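Local coordinates for D-isomer specific 2-hydroxyacid dehydrogenase family protein (Aeromonas salmonicida subsp. salmonicida, PDB 3HG7) that probably works as an NAD-binding oxidoreductase of the D-isomer specific 2-hydroxyacid dehydrogenase family, at residues L188-L202 and F217-R231. The protein carries 1 engineered substitution. Sequence-based numbering, arbitrary orientation.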
ATOM      1  N   LEU A 188      -2.132 -10.245 -19.980  1.00 35.16           N
ATOM      2  CA  LEU A 188      -1.786  -8.871 -19.595  1.00 35.28           C
ATOM      3  C   LEU A 188      -1.621  -7.910 -20.769  1.00 34.68           C
ATOM      4  O   LEU A 188      -2.266  -6.860 -20.776  1.00 34.93           O
ATOM      5  CB  LEU A 188      -0.567  -8.813 -18.660  1.00 35.79           C
ATOM      6  CG  LEU A 188      -0.428  -7.559 -17.784  1.00 43.30           C
ATOM      7  CD1 LEU A 188      -1.723  -7.242 -17.037  1.00 36.12           C
ATOM      8  CD2 LEU A 188       0.710  -7.706 -16.784  1.00 36.28           C
ATOM      9  N   ASN A 189      -0.779  -8.257 -21.746  1.00 33.95           N
ATOM     10  CA  ASN A 189      -0.534  -7.361 -22.898  1.00 33.39           C
ATOM     11  C   ASN A 189      -1.791  -7.069 -23.698  1.00 33.19           C
ATOM     12  O   ASN A 189      -2.002  -5.946 -24.161  1.00 32.26           O
ATOM     13  CB  ASN A 189       0.552  -7.919 -23.826  1.00 33.32           C
ATOM     14  CG  ASN A 189       1.956  -7.735 -23.270  1.00 44.17           C
ATOM     15  OD1 ASN A 189       2.148  -7.632 -22.064  1.00 32.72           O
ATOM     16  ND2 ASN A 189       2.946  -7.711 -24.159  1.00 33.25           N
ATOM     17  N   LYS A 190      -2.611  -8.104 -23.878  1.00 33.93           N
ATOM     18  CA  LYS A 190      -3.916  -7.968 -24.516  1.00 34.62           C
ATOM     19  C   LYS A 190      -4.827  -7.041 -23.704  1.00 34.17           C
ATOM     20  O   LYS A 190      -5.509  -6.184 -24.271  1.00 34.10           O
ATOM     21  CB  LYS A 190      -4.554  -9.346 -24.720  1.00 35.56           C
ATOM     22  CG  LYS A 190      -4.079 -10.059 -25.985  1.00 39.82           C
ATOM     23  CD  LYS A 190      -3.564 -11.471 -25.708  1.00 36.71           C
ATOM     24  CE  LYS A 190      -4.569 -12.340 -24.951  1.00 40.05           C
ATOM     25  NZ  LYS A 190      -4.014 -13.686 -24.652  1.00 37.27           N
ATOM     26  N   MET A 191      -4.814  -7.207 -22.382  1.00 33.60           N
ATOM     27  CA  MET A 191      -5.586  -6.343 -21.478  1.00 33.10           C
ATOM     28  C   MET A 191      -5.066  -4.899 -21.394  1.00 31.63           C
ATOM     29  O   MET A 191      -5.858  -3.949 -21.318  1.00 31.48           O
ATOM     30  CB  MET A 191      -5.698  -6.980 -20.082  1.00 33.72           C
ATOM     31  CG  MET A 191      -6.688  -8.142 -19.985  1.00 27.20           C
ATOM     32  SD  MET A 191      -8.249  -7.977 -20.928  1.00 35.67           S
ATOM     33  CE  MET A 191      -7.849  -8.634 -22.544  1.00 27.79           C
ATOM     34  N   LEU A 192      -3.743  -4.737 -21.426  1.00 29.84           N
ATOM     35  CA  LEU A 192      -3.109  -3.420 -21.377  1.00 27.87           C
ATOM     36  C   LEU A 192      -3.466  -2.581 -22.583  1.00 26.67           C
ATOM     37  O   LEU A 192      -3.637  -1.345 -22.494  1.00 24.87           O
ATOM     38  CB  LEU A 192      -1.584  -3.558 -21.284  1.00 28.04           C
ATOM     39  CG  LEU A 192      -0.969  -3.976 -19.934  1.00 32.08           C
ATOM     40  CD1 LEU A 192       0.553  -4.080 -20.047  1.00 28.16           C
ATOM     41  CD2 LEU A 192      -1.353  -3.030 -18.793  1.00 28.40           C
ATOM     42  N   ALA A 193      -3.569  -3.260 -23.725  1.00 25.92           N
ATOM     43  CA  ALA A 193      -3.812  -2.603 -24.986  1.00 25.61           C
ATOM     44  C   ALA A 193      -5.112  -1.832 -24.964  1.00 25.59           C
ATOM     45  O   ALA A 193      -5.238  -0.843 -25.672  1.00 25.45           O
ATOM     46  CB  ALA A 193      -3.826  -3.629 -26.125  1.00 25.99           C
ATOM     47  N   GLN A 194      -6.078  -2.298 -24.171  1.00 26.22           N
ATOM     48  CA  GLN A 194      -7.387  -1.636 -24.090  1.00 27.13           C
ATOM     49  C   GLN A 194      -7.594  -0.850 -22.779  1.00 25.84           C
ATOM     50  O   GLN A 194      -8.722  -0.442 -22.468  1.00 25.41           O
ATOM     51  CB  GLN A 194      -8.529  -2.641 -24.312  1.00 28.66           C
ATOM     52  CG  GLN A 194      -8.801  -3.583 -23.144  1.00 45.20           C
ATOM     53  CD  GLN A 194      -9.453  -4.871 -23.592  1.00 30.38           C
ATOM     54  OE1 GLN A 194      -8.877  -5.627 -24.377  1.00 45.83           O
ATOM     55  NE2 GLN A 194     -10.666  -5.130 -23.105  1.00 45.60           N
ATOM     56  N   ALA A 195      -6.510  -0.653 -22.034  1.00 24.91           N
ATOM     57  CA  ALA A 195      -6.561   0.008 -20.719  1.00 23.84           C
ATOM     58  C   ALA A 195      -6.311   1.527 -20.785  1.00 22.88           C
ATOM     59  O   ALA A 195      -5.280   1.981 -21.279  1.00 22.49           O
ATOM     60  CB  ALA A 195      -5.577  -0.663 -19.733  1.00 23.84           C
ATOM     61  N   ASP A 196      -7.254   2.309 -20.268  1.00 21.63           N
ATOM     62  CA  ASP A 196      -7.068   3.759 -20.201  1.00 20.30           C
ATOM     63  C   ASP A 196      -6.344   4.125 -18.914  1.00 19.01           C
ATOM     64  O   ASP A 196      -5.524   5.057 -18.886  1.00 18.67           O
ATOM     65  CB  ASP A 196      -8.413   4.467 -20.276  1.00 20.89           C
ATOM     66  CG  ASP A 196      -9.117   4.190 -21.576  1.00 35.68           C
ATOM     67  OD1 ASP A 196      -8.447   4.336 -22.628  1.00 21.56           O
ATOM     68  OD2 ASP A 196     -10.307   3.793 -21.542  1.00 22.09           O
ATOM     69  N   VAL A 197      -6.681   3.387 -17.860  1.00 19.10           N
ATOM     70  CA  VAL A 197      -6.082   3.569 -16.546  1.00 19.38           C
ATOM     71  C   VAL A 197      -5.634   2.182 -16.106  1.00 20.71           C
ATOM     72  O   VAL A 197      -6.381   1.202 -16.273  1.00 21.96           O
ATOM     73  CB  VAL A 197      -7.089   4.136 -15.523  1.00 19.40           C
ATOM     74  CG1 VAL A 197      -6.384   4.441 -14.198  1.00 15.38           C
ATOM     75  CG2 VAL A 197      -7.740   5.428 -16.044  1.00 15.30           C
ATOM     76  N   ILE A 198      -4.424   2.101 -15.564  1.00 20.39           N
ATOM     77  CA  ILE A 198      -3.872   0.853 -15.046  1.00 19.66           C
ATOM     78  C   ILE A 198      -3.505   1.048 -13.585  1.00 19.40           C
ATOM     79  O   ILE A 198      -2.821   2.023 -13.238  1.00 18.34           O
ATOM     80  CB  ILE A 198      -2.604   0.418 -15.812  1.00 19.16           C
ATOM     81  CG1 ILE A 198      -2.848   0.378 -17.323  1.00 26.47           C
ATOM     82  CG2 ILE A 198      -2.168  -0.980 -15.363  1.00 26.48           C
ATOM     83  CD1 ILE A 198      -1.607   0.660 -18.132  1.00 19.70           C
ATOM     84  N   VAL A 199      -3.969   0.137 -12.727  1.00 19.32           N
ATOM     85  CA  VAL A 199      -3.638   0.216 -11.303  1.00 19.17           C
ATOM     86  C   VAL A 199      -2.916  -1.069 -10.895  1.00 20.02           C
ATOM     87  O   VAL A 199      -3.525  -2.139 -10.846  1.00 19.56           O
ATOM     88  CB  VAL A 199      -4.888   0.500 -10.407  1.00 19.24           C
ATOM     89  CG1 VAL A 199      -4.497   0.554  -8.933  1.00 16.92           C
ATOM     90  CG2 VAL A 199      -5.494   1.860 -10.750  1.00 17.68           C
ATOM     91  N   SER A 200      -1.619  -0.947 -10.644  1.00 21.03           N
ATOM     92  CA  SER A 200      -0.806  -2.039 -10.105  1.00 22.34           C
ATOM     93  C   SER A 200      -0.804  -2.086  -8.567  1.00 23.96           C
ATOM     94  O   SER A 200      -0.349  -1.158  -7.890  1.00 24.47           O
ATOM     95  CB  SER A 200       0.620  -1.947 -10.651  1.00 22.17           C
ATOM     96  OG  SER A 200       1.358  -3.116 -10.332  1.00 37.50           O
ATOM     97  N   VAL A 201      -1.361  -3.155  -8.014  1.00 24.83           N
ATOM     98  CA  VAL A 201      -1.415  -3.316  -6.574  1.00 26.31           C
ATOM     99  C   VAL A 201      -0.895  -4.713  -6.254  1.00 28.25           C
ATOM    100  O   VAL A 201      -1.543  -5.469  -5.535  1.00 28.94           O
ATOM    101  CB  VAL A 201      -2.849  -3.229  -5.994  1.00 26.27           C
ATOM    102  CG1 VAL A 201      -2.803  -2.614  -4.580  1.00 28.24           C
ATOM    103  CG2 VAL A 201      -3.799  -2.475  -6.891  1.00 29.09           C
ATOM    104  N   LEU A 202       0.257  -5.067  -6.811  1.00 29.56           N
ATOM    105  CA  LEU A 202       0.705  -6.462  -6.751  1.00 30.56           C
ATOM    106  C   LEU A 202       1.638  -6.715  -5.580  1.00 30.95           C
ATOM    107  O   LEU A 202       2.473  -5.857  -5.264  1.00 30.70           O
ATOM    108  CB  LEU A 202       1.428  -6.853  -8.032  1.00 31.03           C
ATOM    109  CG  LEU A 202       0.623  -7.134  -9.295  1.00 38.15           C
ATOM    110  CD1 LEU A 202       1.600  -7.163 -10.435  1.00 31.76           C
ATOM    111  CD2 LEU A 202      -0.183  -8.439  -9.230  1.00 31.46           C
ATOM    112  N   PHE A 217       6.637  -4.184 -22.393  1.00 48.08           N
ATOM    113  CA  PHE A 217       5.387  -3.857 -21.720  1.00 47.75           C
ATOM    114  C   PHE A 217       4.906  -2.441 -22.012  1.00 47.29           C
ATOM    115  O   PHE A 217       3.748  -2.235 -22.382  1.00 47.01           O
ATOM    116  CB  PHE A 217       5.562  -4.026 -20.219  1.00 47.95           C
ATOM    117  CG  PHE A 217       4.898  -5.242 -19.667  1.00 48.42           C
ATOM    118  CD1 PHE A 217       3.693  -5.137 -18.989  1.00 48.66           C
ATOM    119  CD2 PHE A 217       5.475  -6.500 -19.805  1.00 48.65           C
ATOM    120  CE1 PHE A 217       3.067  -6.267 -18.456  1.00 48.22           C
ATOM    121  CE2 PHE A 217       4.852  -7.642 -19.272  1.00 48.42           C
ATOM    122  CZ  PHE A 217       3.650  -7.518 -18.602  1.00 48.80           C
ATOM    123  N   GLU A 218       5.801  -1.473 -21.841  1.00 47.29           N
ATOM    124  CA  GLU A 218       5.446  -0.063 -21.980  1.00 47.65           C
ATOM    125  C   GLU A 218       4.895   0.222 -23.374  1.00 48.06           C
ATOM    126  O   GLU A 218       4.185   1.210 -23.584  1.00 48.35           O
ATOM    127  CB  GLU A 218       6.631   0.849 -21.632  1.00 47.84           C
ATOM    128  CG  GLU A 218       7.165   0.706 -20.183  1.00 41.83           C
ATOM    129  CD  GLU A 218       6.184   1.150 -19.098  1.00 48.60           C
ATOM    130  OE1 GLU A 218       4.987   1.346 -19.409  1.00 42.12           O
ATOM    131  OE2 GLU A 218       6.609   1.292 -17.920  1.00 41.97           O
ATOM    132  N   HIS A 219       5.201  -0.664 -24.321  1.00 48.28           N
ATOM    133  CA  HIS A 219       4.528  -0.646 -25.611  1.00 48.14           C
ATOM    134  C   HIS A 219       3.054  -0.969 -25.381  1.00 47.29           C
ATOM    135  O   HIS A 219       2.564  -2.032 -25.753  1.00 46.60           O
ATOM    136  CB  HIS A 219       5.201  -1.589 -26.606  1.00 48.86           C
ATOM    137  CG  HIS A 219       6.444  -1.020 -27.218  1.00 50.09           C
ATOM    138  ND1 HIS A 219       7.709  -1.328 -26.762  1.00 49.51           N
ATOM    139  CD2 HIS A 219       6.614  -0.145 -28.237  1.00 49.59           C
ATOM    140  CE1 HIS A 219       8.605  -0.675 -27.481  1.00 50.00           C
ATOM    141  NE2 HIS A 219       7.967   0.049 -28.385  1.00 50.08           N
ATOM    142  N   CYS A 220       2.374  -0.034 -24.710  1.00 47.21           N
ATOM    143  CA  CYS A 220       0.936  -0.132 -24.481  1.00 46.61           C
ATOM    144  C   CYS A 220       0.172   1.143 -24.071  1.00 44.90           C
ATOM    145  O   CYS A 220      -0.205   1.308 -22.904  1.00 45.61           O
ATOM    146  CB  CYS A 220       0.611  -1.259 -23.514  1.00 47.04           C
ATOM    147  SG  CYS A 220      -1.083  -1.697 -23.721  1.00 58.06           S
ATOM    148  N   LYS A 221      -0.016   2.020 -25.053  1.00 42.74           N
ATOM    149  CA  LYS A 221      -1.085   3.043 -25.122  1.00 41.22           C
ATOM    150  C   LYS A 221      -0.653   4.466 -24.782  1.00 39.44           C
ATOM    151  O   LYS A 221      -0.182   4.730 -23.670  1.00 39.54           O
ATOM    152  CB  LYS A 221      -2.378   2.650 -24.383  1.00 41.23           C
ATOM    153  CG  LYS A 221      -3.618   2.751 -25.280  1.00 49.48           C
ATOM    154  CD  LYS A 221      -4.940   2.802 -24.523  1.00 41.05           C
ATOM    155  CE  LYS A 221      -6.092   2.402 -25.445  1.00 49.73           C
ATOM    156  NZ  LYS A 221      -7.394   3.083 -25.160  1.00 40.87           N
ATOM    157  N   PRO A 222      -0.820   5.387 -25.751  1.00 37.56           N
ATOM    158  CA  PRO A 222      -0.332   6.762 -25.707  1.00 35.88           C
ATOM    159  C   PRO A 222      -0.783   7.579 -24.501  1.00 33.72           C
ATOM    160  O   PRO A 222       0.010   8.342 -23.957  1.00 34.06           O
ATOM    161  CB  PRO A 222      -0.927   7.379 -26.984  1.00 36.67           C
ATOM    162  CG  PRO A 222      -2.082   6.470 -27.355  1.00 29.45           C
ATOM    163  CD  PRO A 222      -1.547   5.128 -27.007  1.00 37.23           C
ATOM    164  N   GLY A 223      -2.048   7.442 -24.111  1.00 31.39           N
ATOM    165  CA  GLY A 223      -2.643   8.315 -23.097  1.00 28.59           C
ATOM    166  C   GLY A 223      -3.031   7.583 -21.826  1.00 26.31           C
ATOM    167  O   GLY A 223      -3.821   8.087 -21.029  1.00 27.08           O
ATOM    168  N   ALA A 224      -2.465   6.402 -21.623  1.00 23.11           N
ATOM    169  CA  ALA A 224      -2.787   5.600 -20.455  1.00 21.11           C
ATOM    170  C   ALA A 224      -2.141   6.200 -19.220  1.00 20.14           C
ATOM    171  O   ALA A 224      -1.088   6.819 -19.303  1.00 19.24           O
ATOM    172  CB  ALA A 224      -2.304   4.185 -20.623  1.00 20.35           C
ATOM    173  N   ILE A 225      -2.792   5.993 -18.090  1.00 19.43           N
ATOM    174  CA  ILE A 225      -2.301   6.495 -16.818  1.00 19.47           C
ATOM    175  C   ILE A 225      -2.026   5.238 -16.030  1.00 18.57           C
ATOM    176  O   ILE A 225      -2.906   4.400 -15.869  1.00 19.64           O
ATOM    177  CB  ILE A 225      -3.361   7.369 -16.104  1.00 20.43           C
ATOM    178  CG1 ILE A 225      -3.682   8.591 -16.979  1.00 24.08           C
ATOM    179  CG2 ILE A 225      -2.858   7.804 -14.707  1.00 24.14           C
ATOM    180  CD1 ILE A 225      -4.963   9.333 -16.622  1.00 21.72           C
ATOM    181  N   LEU A 226      -0.804   5.113 -15.544  1.00 18.69           N
ATOM    182  CA  LEU A 226      -0.407   3.973 -14.719  1.00 17.87           C
ATOM    183  C   LEU A 226      -0.196   4.370 -13.273  1.00 17.34           C
ATOM    184  O   LEU A 226       0.587   5.267 -13.027  1.00 17.95           O
ATOM    185  CB  LEU A 226       0.909   3.393 -15.242  1.00 18.89           C
ATOM    186  CG  LEU A 226       1.589   2.311 -14.385  1.00 21.60           C
ATOM    187  CD1 LEU A 226       0.704   1.079 -14.243  1.00 20.07           C
ATOM    188  CD2 LEU A 226       2.929   1.937 -14.982  1.00 19.55           C
ATOM    189  N   PHE A 227      -0.873   3.684 -12.344  1.00 16.64           N
ATOM    190  CA  PHE A 227      -0.647   3.839 -10.889  1.00 16.31           C
ATOM    191  C   PHE A 227       0.138   2.658 -10.362  1.00 17.64           C
ATOM    192  O   PHE A 227      -0.211   1.497 -10.650  1.00 17.72           O
ATOM    193  CB  PHE A 227      -1.963   3.823 -10.115  1.00 16.41           C
ATOM    194  CG  PHE A 227      -2.803   5.063 -10.285  1.00 15.02           C
ATOM    195  CD1 PHE A 227      -2.925   5.962  -9.245  1.00 16.41           C
ATOM    196  CD2 PHE A 227      -3.516   5.291 -11.464  1.00 16.43           C
ATOM    197  CE1 PHE A 227      -3.709   7.122  -9.388  1.00 15.25           C
ATOM    198  CE2 PHE A 227      -4.299   6.428 -11.623  1.00 15.46           C
ATOM    199  CZ  PHE A 227      -4.408   7.340 -10.571  1.00 16.33           C
ATOM    200  N   ASN A 228       1.137   2.937  -9.530  1.00 18.03           N
ATOM    201  CA  ASN A 228       1.730   1.871  -8.750  1.00 17.67           C
ATOM    202  C   ASN A 228       1.634   2.165  -7.280  1.00 18.15           C
ATOM    203  O   ASN A 228       2.272   3.098  -6.783  1.00 17.72           O
ATOM    204  CB  ASN A 228       3.183   1.617  -9.097  1.00 17.90           C
ATOM    205  CG  ASN A 228       3.722   0.333  -8.407  1.00 17.53           C
ATOM    206  OD1 ASN A 228       2.947  -0.512  -7.940  1.00 19.66           O
ATOM    207  ND2 ASN A 228       5.029   0.208  -8.334  1.00 19.08           N
ATOM    208  N   VAL A 229       0.825   1.363  -6.601  1.00 20.30           N
ATOM    209  CA  VAL A 229       0.623   1.515  -5.170  1.00 23.28           C
ATOM    210  C   VAL A 229       0.939   0.210  -4.405  1.00 24.72           C
ATOM    211  O   VAL A 229       0.669   0.117  -3.207  1.00 26.01           O
ATOM    212  CB  VAL A 229      -0.815   1.913  -4.895  1.00 24.69           C
ATOM    213  CG1 VAL A 229      -1.109   3.313  -5.452  1.00 19.64           C
ATOM    214  CG2 VAL A 229      -1.738   0.908  -5.564  1.00 19.96           C
ATOM    215  N   GLY A 230       1.478  -0.794  -5.103  1.00 24.52           N
ATOM    216  CA  GLY A 230       1.900  -2.054  -4.475  1.00 24.89           C
ATOM    217  C   GLY A 230       3.296  -1.968  -3.880  1.00 25.50           C
ATOM    218  O   GLY A 230       3.458  -1.575  -2.728  1.00 25.46           O
ATOM    219  N   ARG A 231       4.313  -2.340  -4.654  1.00 26.76           N
ATOM    220  CA  ARG A 231       5.706  -2.161  -4.215  1.00 28.29           C
ATOM    221  C   ARG A 231       6.511  -1.615  -5.375  1.00 28.23           C
ATOM    222  O   ARG A 231       6.205  -1.911  -6.529  1.00 28.53           O
ATOM    223  CB  ARG A 231       6.337  -3.479  -3.720  1.00 30.36           C
ATOM    224  CG  ARG A 231       5.451  -4.377  -2.834  1.00 51.29           C
ATOM    225  CD  ARG A 231       5.286  -3.864  -1.387  1.00 33.38           C
ATOM    226  NE  ARG A 231       6.557  -3.553  -0.724  1.00 51.87           N
ATOM    227  CZ  ARG A 231       7.417  -4.456  -0.245  1.00 35.48           C
ATOM    228  NH1 ARG A 231       7.173  -5.763  -0.356  1.00 52.09           N
ATOM    229  NH2 ARG A 231       8.539  -4.050   0.343  1.00 52.11           N
TER
HETATM  230  O   HOH W   1       1.155  -4.981 -24.740  1.00 38.72           O
HETATM  231  O   HOH W   2       4.318  -4.915  -7.009  1.00 25.10           O
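Helix 188-193 presents a notch of side chains, and the ring of Phe-217 plugs it. Leu-188 brings CD2 to the ring edge, near its plane; Leu-192 crosses it at about a right angle, CD1 lying 3.5 Å from Phe-217 CD1. Over one face stands Asn-189, OD1 over the ring centre, 3.7 Å above its plane, and the amide plane perpendicular to the ring at 89°.

Beyond the helix, Lys-221 reaches past the carbonyl oxygens of Ala-193 and Ala-195, and its NZ makes a salt bridge of 3.0 Å with Asp-196 OD1, from the syn side but 26° out of the carboxylate plane. Asp-196 OD2 accepts from Thr-142 N, so the carboxylate ties this corner to the neighbouring strand 142-146.

Strands 197-200 and 225-228 run parallel, their axes 4.7 Å apart at the closest, through a ladder whose straightest rung is Phe-227 N to Ile-198 O, 2.7 Å at 175°. On the face packed by helix 100-115 the Phe-227 ring slants against Val-197 CG1 and Val-199 CG2; on the other, Ile-198 CG2, anti to the backbone N, sits 3.7 Å from Leu-226 CD1. Asn-228 OD1 accepts from Gly-230 N, an Asx turn. Such adjacent strands, in 3-2-1-4-5-6-7 order, typify the Rossmann-type NAD-binding domain.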